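Long-range contact in Non-sulfated chondroitin lyase E66 (Autographa californica nucleopolyhedrovirus, PDB 3VSN), which cleaves non-sulfated chondroitin as a polysaccharide lyase of the virus envelope and is essential for oral infection of the insect host: residues W137-E146 with M183-R194. Residues are numbered along the deposited sequence; the frame is centred on the assembly and turned at random.
Sequences WYHFTITMPE and MGWHRTAGNSMR
Arg187 lays its guanidinium flat on one face of the Trp137 indole. The two planes are 14° apart, and Arg187 CZ sits 3.4 Å from the centroid of the six-membered ring, a stacked cation-pi pair. The opposite face of the guanidinium rests on CB of Trp185. Trp137 CG lies between its own backbone N and carbonyl carbon (chi1 60°), which sets the indole face against Arg187. A water bridges Arg187 NE to Thr141 OG1, which also bonds Ser182. At the root of the indole, Met183 CE packs on Trp137 CB at 3.7 Å and also touches Phe140 CB.

Asn191 meets the same indole at its edge. Its amide stands nearly perpendicular to the ring, with ND2 3.3 Å from Trp137 CH2. A second water donates to both Asn191 OD1 and Tyr138 OH.

Further along the helices, Arg194 grips Glu146 side-on. Arg194 NE reaches Glu146 OE2 at 2.7 Å, and Arg194 NH2 reaches Glu146 OE1 at 2.8 Å, both nearly straight. Each oxygen uses its syn lone pair, and carboxylate and guanidinium are almost coplanar. The Arg194 chain, bent at chi2 and chi3, passes over Ile142, whose CG2 lies over the centre of the guanidinium, 3.5 Å from Arg194 CZ. Glu51 takes Arg194 NH1 and Tyr138 OH, while Lys49 pairs with Glu146 OE1.

The contact joins helices 138-154 and 189-205 of the alpha/alpha toroid, whose segments here cross at 33°. Asn191 is a catalytic proton acceptor. The indole edge and the bridging water would limit the swing of its amide. Arg194 lies between Glu146 and Glu51, and Lys49 also pairs with Glu146. The charges are thus probably matched two against two, and the buried Arg194-Glu146 salt bridge ties helix 189-205 to helix 138-154.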
# COMPACT_ATOMS: atom_id res chain seq x y z
N TRP A 137 6.02 3.99 -27.68
CA TRP A 137 5.28 5.24 -27.81
C TRP A 137 5.18 6.02 -26.53
O TRP A 137 4.88 7.22 -26.55
CB TRP A 137 3.89 4.94 -28.35
CG TRP A 137 3.10 4.04 -27.43
CD1 TRP A 137 2.99 2.65 -27.48
CD2 TRP A 137 2.32 4.43 -26.25
NE1 TRP A 137 2.21 2.18 -26.46
CE2 TRP A 137 1.77 3.19 -25.68
CE3 TRP A 137 2.01 5.64 -25.64
CZ2 TRP A 137 0.96 3.19 -24.55
CZ3 TRP A 137 1.20 5.63 -24.49
CH2 TRP A 137 0.69 4.43 -23.97
N TYR A 138 5.41 5.34 -25.40
CA TYR A 138 5.10 5.87 -24.06
C TYR A 138 5.56 7.31 -23.80
O TYR A 138 4.74 8.17 -23.49
CB TYR A 138 5.66 4.94 -22.96
CG TYR A 138 5.15 5.26 -21.56
CD1 TYR A 138 3.89 4.82 -21.15
CD2 TYR A 138 5.92 5.98 -20.66
CE1 TYR A 138 3.42 5.09 -19.87
CE2 TYR A 138 5.46 6.26 -19.37
CZ TYR A 138 4.21 5.81 -18.99
OH TYR A 138 3.73 6.08 -17.72
N HIS A 139 6.85 7.55 -23.93
CA HIS A 139 7.43 8.85 -23.57
C HIS A 139 7.03 9.98 -24.49
O HIS A 139 7.14 11.15 -24.11
CB HIS A 139 8.94 8.74 -23.42
CG HIS A 139 9.36 8.00 -22.17
ND1 HIS A 139 10.07 6.86 -22.21
CD2 HIS A 139 9.12 8.27 -20.83
CE1 HIS A 139 10.28 6.43 -20.96
NE2 HIS A 139 9.70 7.29 -20.11
N PHE A 140 6.54 9.65 -25.67
CA PHE A 140 6.05 10.66 -26.61
C PHE A 140 4.64 11.14 -26.26
O PHE A 140 4.33 12.32 -26.41
CB PHE A 140 6.11 10.13 -28.05
CG PHE A 140 7.49 9.74 -28.49
CD1 PHE A 140 8.42 10.70 -28.86
CD2 PHE A 140 7.87 8.40 -28.52
CE1 PHE A 140 9.70 10.34 -29.25
CE2 PHE A 140 9.14 8.03 -28.92
CZ PHE A 140 10.06 9.00 -29.28
N THR A 141 3.81 10.21 -25.79
CA THR A 141 2.41 10.49 -25.46
C THR A 141 2.23 10.94 -24.00
O THR A 141 1.40 11.82 -23.71
CB THR A 141 1.54 9.24 -25.72
OG1 THR A 141 1.52 8.96 -27.12
CG2 THR A 141 0.13 9.42 -25.23
N ILE A 142 3.00 10.34 -23.10
CA ILE A 142 2.82 10.55 -21.66
C ILE A 142 3.77 11.61 -21.12
O ILE A 142 3.32 12.66 -20.65
CB ILE A 142 2.96 9.22 -20.87
CG1 ILE A 142 1.97 8.16 -21.39
CG2 ILE A 142 2.79 9.44 -19.37
CD1 ILE A 142 0.51 8.57 -21.38
N THR A 143 5.07 11.35 -21.20
CA THR A 143 6.07 12.20 -20.55
C THR A 143 6.32 13.52 -21.30
O THR A 143 6.42 14.57 -20.67
CB THR A 143 7.39 11.44 -20.34
OG1 THR A 143 7.11 10.10 -19.93
CG2 THR A 143 8.23 12.13 -19.27
N MET A 144 6.43 13.45 -22.62
CA MET A 144 6.75 14.64 -23.41
C MET A 144 5.75 15.80 -23.28
O MET A 144 6.17 16.94 -23.10
CB MET A 144 6.99 14.28 -24.88
CG MET A 144 7.58 15.42 -25.71
SD MET A 144 7.66 14.99 -27.45
CE MET A 144 5.93 15.08 -27.92
N PRO A 145 4.43 15.52 -23.36
CA PRO A 145 3.49 16.63 -23.18
C PRO A 145 3.62 17.32 -21.81
O PRO A 145 3.39 18.52 -21.70
CB PRO A 145 2.12 15.96 -23.33
CG PRO A 145 2.39 14.82 -24.25
CD PRO A 145 3.72 14.29 -23.77
N GLU A 146 4.00 16.55 -20.79
CA GLU A 146 4.29 17.10 -19.46
C GLU A 146 5.50 18.04 -19.47
O GLU A 146 5.53 19.01 -18.71
CB GLU A 146 4.46 15.98 -18.42
CG GLU A 146 3.16 15.26 -18.09
CD GLU A 146 3.34 13.99 -17.28
OE1 GLU A 146 4.47 13.47 -17.15
OE2 GLU A 146 2.31 13.48 -16.77
N MET A 183 -0.88 10.10 -31.63
CA MET A 183 -0.18 9.37 -32.69
C MET A 183 -0.99 8.19 -33.25
O MET A 183 -0.45 7.11 -33.49
CB MET A 183 1.22 8.92 -32.22
CG MET A 183 2.02 10.01 -31.52
SD MET A 183 3.75 9.61 -31.20
CE MET A 183 3.61 8.19 -30.11
N GLY A 184 -2.28 8.42 -33.46
CA GLY A 184 -3.16 7.43 -34.08
C GLY A 184 -3.75 6.38 -33.14
O GLY A 184 -4.44 5.46 -33.60
N TRP A 185 -3.48 6.51 -31.85
CA TRP A 185 -4.01 5.58 -30.85
C TRP A 185 -4.97 6.23 -29.90
O TRP A 185 -4.75 7.35 -29.45
CB TRP A 185 -2.88 4.98 -30.03
CG TRP A 185 -2.07 3.90 -30.69
CD1 TRP A 185 -2.50 2.64 -31.10
CD2 TRP A 185 -0.63 3.93 -30.99
NE1 TRP A 185 -1.46 1.92 -31.64
CE2 TRP A 185 -0.31 2.63 -31.60
CE3 TRP A 185 0.39 4.87 -30.83
CZ2 TRP A 185 0.98 2.31 -32.02
CZ3 TRP A 185 1.68 4.54 -31.26
CH2 TRP A 185 1.96 3.29 -31.84
N HIS A 186 -6.04 5.51 -29.57
CA HIS A 186 -6.94 5.91 -28.50
C HIS A 186 -6.41 5.38 -27.19
O HIS A 186 -5.92 4.25 -27.13
CB HIS A 186 -8.35 5.39 -28.76
CG HIS A 186 -9.31 5.63 -27.63
ND1 HIS A 186 -9.87 6.83 -27.38
CD2 HIS A 186 -9.82 4.76 -26.67
CE1 HIS A 186 -10.68 6.74 -26.32
NE2 HIS A 186 -10.65 5.47 -25.88
N ARG A 187 -6.48 6.19 -26.14
CA ARG A 187 -5.93 5.79 -24.84
C ARG A 187 -6.98 5.83 -23.74
O ARG A 187 -7.98 6.55 -23.83
CB ARG A 187 -4.72 6.66 -24.47
CG ARG A 187 -3.56 6.61 -25.46
CD ARG A 187 -2.95 5.21 -25.55
NE ARG A 187 -1.83 5.16 -26.50
CZ ARG A 187 -1.33 4.04 -27.00
NH1 ARG A 187 -1.83 2.86 -26.66
NH2 ARG A 187 -0.31 4.09 -27.85
N THR A 188 -6.75 5.03 -22.69
CA THR A 188 -7.69 4.88 -21.58
C THR A 188 -6.93 4.84 -20.25
O THR A 188 -5.70 4.93 -20.22
CB THR A 188 -8.49 3.56 -21.67
OG1 THR A 188 -7.58 2.45 -21.67
CG2 THR A 188 -9.36 3.52 -22.93
N ALA A 189 -7.69 4.71 -19.16
CA ALA A 189 -7.15 4.40 -17.83
C ALA A 189 -6.00 5.33 -17.39
O ALA A 189 -6.13 6.55 -17.50
CB ALA A 189 -6.74 2.93 -17.75
N GLY A 190 -4.91 4.74 -16.91
CA GLY A 190 -3.76 5.50 -16.39
C GLY A 190 -3.13 6.44 -17.40
O GLY A 190 -2.79 7.58 -17.07
N ASN A 191 -2.98 5.95 -18.63
CA ASN A 191 -2.46 6.76 -19.74
C ASN A 191 -3.29 8.02 -19.96
O ASN A 191 -2.75 9.11 -20.06
CB ASN A 191 -2.40 5.93 -21.03
CG ASN A 191 -1.39 4.80 -20.97
OD1 ASN A 191 -0.40 4.85 -20.23
ND2 ASN A 191 -1.63 3.76 -21.75
N SER A 192 -4.61 7.86 -20.02
CA SER A 192 -5.52 8.98 -20.28
C SER A 192 -5.52 10.00 -19.14
O SER A 192 -5.64 11.20 -19.38
CB SER A 192 -6.94 8.49 -20.59
OG SER A 192 -7.66 8.15 -19.41
N MET A 193 -5.35 9.53 -17.91
CA MET A 193 -5.28 10.43 -16.76
C MET A 193 -4.07 11.36 -16.83
O MET A 193 -4.16 12.54 -16.48
CB MET A 193 -5.30 9.65 -15.44
CG MET A 193 -6.65 8.99 -15.17
SD MET A 193 -6.80 8.30 -13.51
CE MET A 193 -6.05 6.69 -13.73
N ARG A 194 -2.94 10.83 -17.31
CA ARG A 194 -1.73 11.63 -17.54
C ARG A 194 -1.95 12.64 -18.66
O ARG A 194 -1.69 13.83 -18.48
CB ARG A 194 -0.54 10.72 -17.89
CG ARG A 194 -0.13 9.74 -16.81
CD ARG A 194 0.53 10.42 -15.61
NE ARG A 194 1.86 10.96 -15.91
CZ ARG A 194 2.98 10.24 -15.94
NH1 ARG A 194 2.95 8.94 -15.69
NH2 ARG A 194 4.14 10.83 -16.22
O HOH W 1 0.60 6.31 -17.84
O HOH W 2 -0.29 7.08 -27.97
O HOH W 3 6.41 9.36 -17.39
O HOH W 4 -0.16 14.77 -16.38